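PDB 7BYS: galactan 1,3-beta-galactosidase from Phanerochaete chrysosporium, which probably cleaves galactose units from the ends of beta-1,3-galactan chains, joining a family 43 glycoside hydrolase domain to a calcium-containing carbohydrate-binding module. Local coordinates for residues N1-D11 and I284-A296. Numbering follows the deposited sequence.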
loop_
_atom_site.group_PDB
_atom_site.type_symbol
_atom_site.label_atom_id
_atom_site.label_comp_id
_atom_site.label_asym_id
_atom_site.label_seq_id
_atom_site.Cartn_x
_atom_site.Cartn_y
_atom_site.Cartn_z
ATOM N N ASN A 1 6.993 0.560 -17.895
ATOM C CA ASN A 1 6.978 -0.093 -16.592
ATOM C C ASN A 1 7.476 0.852 -15.501
ATOM O O ASN A 1 8.666 0.883 -15.197
ATOM C CB ASN A 1 7.844 -1.357 -16.624
ATOM C CG ASN A 1 7.660 -2.227 -15.390
ATOM O OD1 ASN A 1 8.040 -1.844 -14.280
ATOM N ND2 ASN A 1 7.080 -3.412 -15.581
ATOM N N GLN A 2 6.570 1.638 -14.920
ATOM C CA GLN A 2 6.908 2.515 -13.807
ATOM C C GLN A 2 5.890 2.304 -12.697
ATOM O O GLN A 2 4.685 2.461 -12.921
ATOM C CB GLN A 2 6.907 3.982 -14.242
ATOM C CG GLN A 2 8.144 4.417 -15.015
ATOM C CD GLN A 2 7.987 5.802 -15.610
ATOM O OE1 GLN A 2 6.897 6.187 -16.030
ATOM N NE2 GLN A 2 9.077 6.561 -15.642
ATOM N N ILE A 3 6.376 1.948 -11.511
ATOM C CA ILE A 3 5.554 1.839 -10.308
ATOM C C ILE A 3 5.753 3.120 -9.515
ATOM O O ILE A 3 6.856 3.393 -9.037
ATOM C CB ILE A 3 5.959 0.616 -9.474
ATOM C CG1 ILE A 3 5.694 -0.660 -10.275
ATOM C CG2 ILE A 3 5.200 0.597 -8.137
ATOM C CD1 ILE A 3 6.197 -1.900 -9.602
ATOM N N VAL A 4 4.682 3.896 -9.358
ATOM C CA VAL A 4 4.768 5.268 -8.865
ATOM C C VAL A 4 3.819 5.395 -7.671
ATOM O O VAL A 4 2.619 5.645 -7.819
ATOM C CB VAL A 4 4.455 6.291 -9.957
ATOM C CG1 VAL A 4 4.674 7.692 -9.425
ATOM C CG2 VAL A 4 5.338 6.025 -11.175
ATOM N N SER A 5 4.351 5.195 -6.469
ATOM C CA SER A 5 3.519 5.124 -5.275
ATOM C C SER A 5 2.865 6.469 -4.986
ATOM O O SER A 5 3.532 7.505 -4.922
ATOM C CB SER A 5 4.376 4.711 -4.087
ATOM O OG SER A 5 4.696 3.335 -4.196
ATOM N N GLY A 6 1.560 6.451 -4.762
ATOM C CA GLY A 6 0.800 7.641 -4.486
ATOM C C GLY A 6 0.015 8.154 -5.671
ATOM O O GLY A 6 -0.936 8.917 -5.484
ATOM N N ALA A 7 0.382 7.746 -6.879
ATOM C CA ALA A 7 -0.348 8.158 -8.063
ATOM C C ALA A 7 -1.665 7.394 -8.162
ATOM O O ALA A 7 -1.856 6.345 -7.542
ATOM C CB ALA A 7 0.490 7.880 -9.309
ATOM N N ALA A 8 -2.583 7.934 -8.955
ATOM C CA ALA A 8 -3.847 7.260 -9.250
ATOM C C ALA A 8 -3.587 6.228 -10.339
ATOM O O ALA A 8 -3.519 6.562 -11.526
ATOM C CB ALA A 8 -4.895 8.275 -9.698
ATOM N N TRP A 9 -3.428 4.971 -9.940
ATOM C CA TRP A 9 -3.095 3.911 -10.884
ATOM C C TRP A 9 -4.349 3.442 -11.594
ATOM O O TRP A 9 -5.391 3.231 -10.969
ATOM C CB TRP A 9 -2.533 2.692 -10.160
ATOM C CG TRP A 9 -1.251 2.886 -9.458
ATOM C CD1 TRP A 9 -0.524 4.033 -9.361
ATOM C CD2 TRP A 9 -0.527 1.887 -8.734
ATOM N NE1 TRP A 9 0.605 3.816 -8.608
ATOM C CE2 TRP A 9 0.630 2.502 -8.220
ATOM C CE3 TRP A 9 -0.735 0.525 -8.489
ATOM C CZ2 TRP A 9 1.576 1.809 -7.460
ATOM C CZ3 TRP A 9 0.195 -0.162 -7.725
ATOM C CH2 TRP A 9 1.345 0.482 -7.224
ATOM N N THR A 10 -4.231 3.250 -12.901
ATOM C CA THR A 10 -5.362 2.855 -13.720
ATOM C C THR A 10 -5.109 1.484 -14.324
ATOM O O THR A 10 -3.962 1.088 -14.569
ATOM C CB THR A 10 -5.646 3.871 -14.840
ATOM O OG1 THR A 10 -4.506 3.983 -15.699
ATOM C CG2 THR A 10 -5.980 5.229 -14.241
ATOM N N ASP A 11 -6.203 0.762 -14.536
ATOM C CA ASP A 11 -6.155 -0.521 -15.221
ATOM C C ASP A 11 -6.045 -0.303 -16.730
ATOM O O ASP A 11 -5.960 0.833 -17.211
ATOM C CB ASP A 11 -7.348 -1.389 -14.811
ATOM C CG ASP A 11 -8.696 -0.785 -15.173
ATOM O OD1 ASP A 11 -8.756 0.090 -16.067
ATOM O OD2 ASP A 11 -9.713 -1.190 -14.573
ATOM N N ILE A 284 12.355 -1.187 3.326
ATOM C CA ILE A 284 11.745 -0.536 2.176
ATOM C C ILE A 284 12.790 0.337 1.497
ATOM O O ILE A 284 13.518 1.087 2.159
ATOM C CB ILE A 284 10.529 0.290 2.626
ATOM C CG1 ILE A 284 9.324 -0.616 2.881
ATOM C CG2 ILE A 284 10.215 1.384 1.599
ATOM C CD1 ILE A 284 8.105 0.117 3.432
ATOM N N VAL A 285 12.887 0.219 0.180
ATOM C CA VAL A 285 13.657 1.146 -0.640
ATOM C C VAL A 285 12.688 2.240 -1.070
ATOM O O VAL A 285 11.746 1.982 -1.824
ATOM C CB VAL A 285 14.235 0.432 -1.863
ATOM C CG1 VAL A 285 15.031 1.410 -2.740
ATOM C CG2 VAL A 285 15.093 -0.748 -1.427
ATOM N N HIS A 286 12.887 3.455 -0.569
ATOM C CA HIS A 286 11.969 4.547 -0.889
ATOM C C HIS A 286 12.289 5.076 -2.281
ATOM O O HIS A 286 13.116 5.977 -2.456
ATOM C CB HIS A 286 12.046 5.654 0.150
ATOM C CG HIS A 286 11.088 6.766 -0.112
ATOM N ND1 HIS A 286 11.499 8.018 -0.523
ATOM C CD2 HIS A 286 9.736 6.801 -0.077
ATOM C CE1 HIS A 286 10.439 8.787 -0.693
ATOM N NE2 HIS A 286 9.358 8.076 -0.428
ATOM N N ALA A 287 11.610 4.513 -3.273
ATOM C CA ALA A 287 11.823 4.822 -4.684
ATOM C C ALA A 287 10.536 5.421 -5.224
ATOM O O ALA A 287 9.539 4.708 -5.391
ATOM C CB ALA A 287 12.166 3.557 -5.470
ATOM N N ASP A 288 10.556 6.731 -5.510
ATOM C CA ASP A 288 9.359 7.395 -6.015
ATOM C C ASP A 288 8.902 6.787 -7.332
ATOM O O ASP A 288 7.699 6.722 -7.604
ATOM C CB ASP A 288 9.630 8.887 -6.256
ATOM C CG ASP A 288 10.056 9.637 -4.998
ATOM O OD1 ASP A 288 9.409 9.479 -3.943
ATOM O OD2 ASP A 288 11.029 10.417 -5.075
ATOM N N VAL A 289 9.854 6.326 -8.146
ATOM C CA VAL A 289 9.596 5.733 -9.452
ATOM C C VAL A 289 10.538 4.546 -9.588
ATOM O O VAL A 289 11.759 4.706 -9.502
ATOM C CB VAL A 289 9.862 6.745 -10.583
ATOM C CG1 VAL A 289 9.588 6.121 -11.938
ATOM C CG2 VAL A 289 9.016 8.007 -10.404
ATOM N N TRP A 290 9.990 3.353 -9.779
ATOM C CA TRP A 290 10.841 2.191 -9.979
ATOM C C TRP A 290 10.183 1.241 -10.960
ATOM O O TRP A 290 8.982 1.309 -11.218
ATOM C CB TRP A 290 11.210 1.479 -8.662
ATOM C CG TRP A 290 10.058 0.987 -7.843
ATOM C CD1 TRP A 290 9.229 1.738 -7.062
ATOM C CD2 TRP A 290 9.653 -0.377 -7.669
ATOM N NE1 TRP A 290 8.312 0.927 -6.432
ATOM C CE2 TRP A 290 8.553 -0.378 -6.785
ATOM C CE3 TRP A 290 10.096 -1.593 -8.190
ATOM C CZ2 TRP A 290 7.897 -1.552 -6.409
ATOM C CZ3 TRP A 290 9.440 -2.761 -7.819
ATOM C CH2 TRP A 290 8.364 -2.735 -6.933
ATOM N N SER A 291 10.996 0.350 -11.520
ATOM C CA SER A 291 10.530 -0.639 -12.481
ATOM C C SER A 291 10.784 -2.029 -11.924
ATOM O O SER A 291 11.710 -2.241 -11.139
ATOM C CB SER A 291 11.262 -0.489 -13.815
ATOM O OG SER A 291 10.938 0.748 -14.418
ATOM N N VAL A 292 9.958 -2.980 -12.342
ATOM C CA VAL A 292 10.032 -4.345 -11.845
ATOM C C VAL A 292 10.141 -5.289 -13.031
ATOM O O VAL A 292 9.532 -5.057 -14.082
ATOM C CB VAL A 292 8.821 -4.694 -10.943
ATOM C CG1 VAL A 292 7.516 -4.736 -11.741
ATOM C CG2 VAL A 292 9.060 -6.009 -10.224
ATOM N N ASN A 293 10.932 -6.340 -12.870
ATOM C CA ASN A 293 11.022 -7.427 -13.845
ATOM C C ASN A 293 10.684 -8.675 -13.046
ATOM O O ASN A 293 11.557 -9.277 -12.417
ATOM C CB ASN A 293 12.402 -7.540 -14.487
ATOM C CG ASN A 293 12.455 -8.621 -15.577
ATOM O OD1 ASN A 293 11.639 -9.551 -15.599
ATOM N ND2 ASN A 293 13.431 -8.506 -16.475
ATOM N N VAL A 294 9.399 -9.039 -13.045
ATOM C CA VAL A 294 8.964 -10.128 -12.182
ATOM C C VAL A 294 9.532 -11.468 -12.648
ATOM O O VAL A 294 9.767 -12.363 -11.830
ATOM C CB VAL A 294 7.430 -10.124 -12.021
ATOM C CG1 VAL A 294 6.738 -10.570 -13.301
ATOM C CG2 VAL A 294 7.017 -10.966 -10.822
ATOM N N GLN A 295 9.793 -11.616 -13.948
ATOM C CA GLN A 295 10.379 -12.857 -14.452
ATOM C C GLN A 295 11.840 -13.001 -14.035
ATOM O O GLN A 295 12.304 -14.113 -13.746
ATOM C CB GLN A 295 10.247 -12.921 -15.976
ATOM C CG GLN A 295 8.807 -12.940 -16.484
ATOM C CD GLN A 295 8.257 -11.547 -16.753
ATOM O OE1 GLN A 295 8.886 -10.538 -16.423
ATOM N NE2 GLN A 295 7.074 -11.487 -17.360
ATOM N N ALA A 296 12.588 -11.892 -14.020
ATOM C CA ALA A 296 13.972 -11.914 -13.567
ATOM C C ALA A 296 14.087 -11.901 -12.052
ATOM O O ALA A 296 15.140 -12.268 -11.520
ATOM C CB ALA A 296 14.750 -10.724 -14.132
HETATM O O HOH W 1 6.951 3.935 -6.210
HETATM O O HOH W 2 6.102 7.995 -5.694
#
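I3 and W290 form an antiparallel hydrogen-bonded pair, a single beta bridge that ties the N-terminal residues to strand 290-293, between the five-bladed propeller of the family 43 hydrolase and the carbohydrate-binding module. I3 N gives W290 O a nearly straight bond of 2.7 Å, and W290 N returns a longer one to I3 O.

The I3 side chain lies against one face of the indole. Its CB stands 3.9 Å from W290 NE1. CG2 lies above the NE1-CE2 bond, on the same side of the indole as CD1, while CG1 passes W290 O and leads to CD1, which settles over the face of the six-membered ring, 3.6 Å from its centroid and 16° off the normal, as a CH-pi contact. A beta-branched isoleucine suits this place because its two arms reach different parts of one flat partner. CD1 also meets V292 CG1 at 3.8 Å, so ring and methyl both pack against it. W290 swings its ring back toward I3 because CG sits between the backbone N and the carbonyl carbon, and its NE1 is bonded to W272 O. A leucine in place of W290 would probably leave W272 O without this donor and I3 CD1 without the aromatic face.

V4 CG2 and V289 CG2 touch more loosely, at 4.2 Å, and water bridges S5 O to D288 O. D288 points away from the N-terminal residues, and its carboxylate is hydrogen-bonded to the hydroxyls of Y358, Y427 and S394 in the binding module, so an acid suits this junction. At the chain start, N1 has CG anti to its backbone N (chi1 -169°), which brings the amide across to V292: OD1 accepts from V292 N at 3.0 Å, the donor lying 39° out of the carbonyl plane.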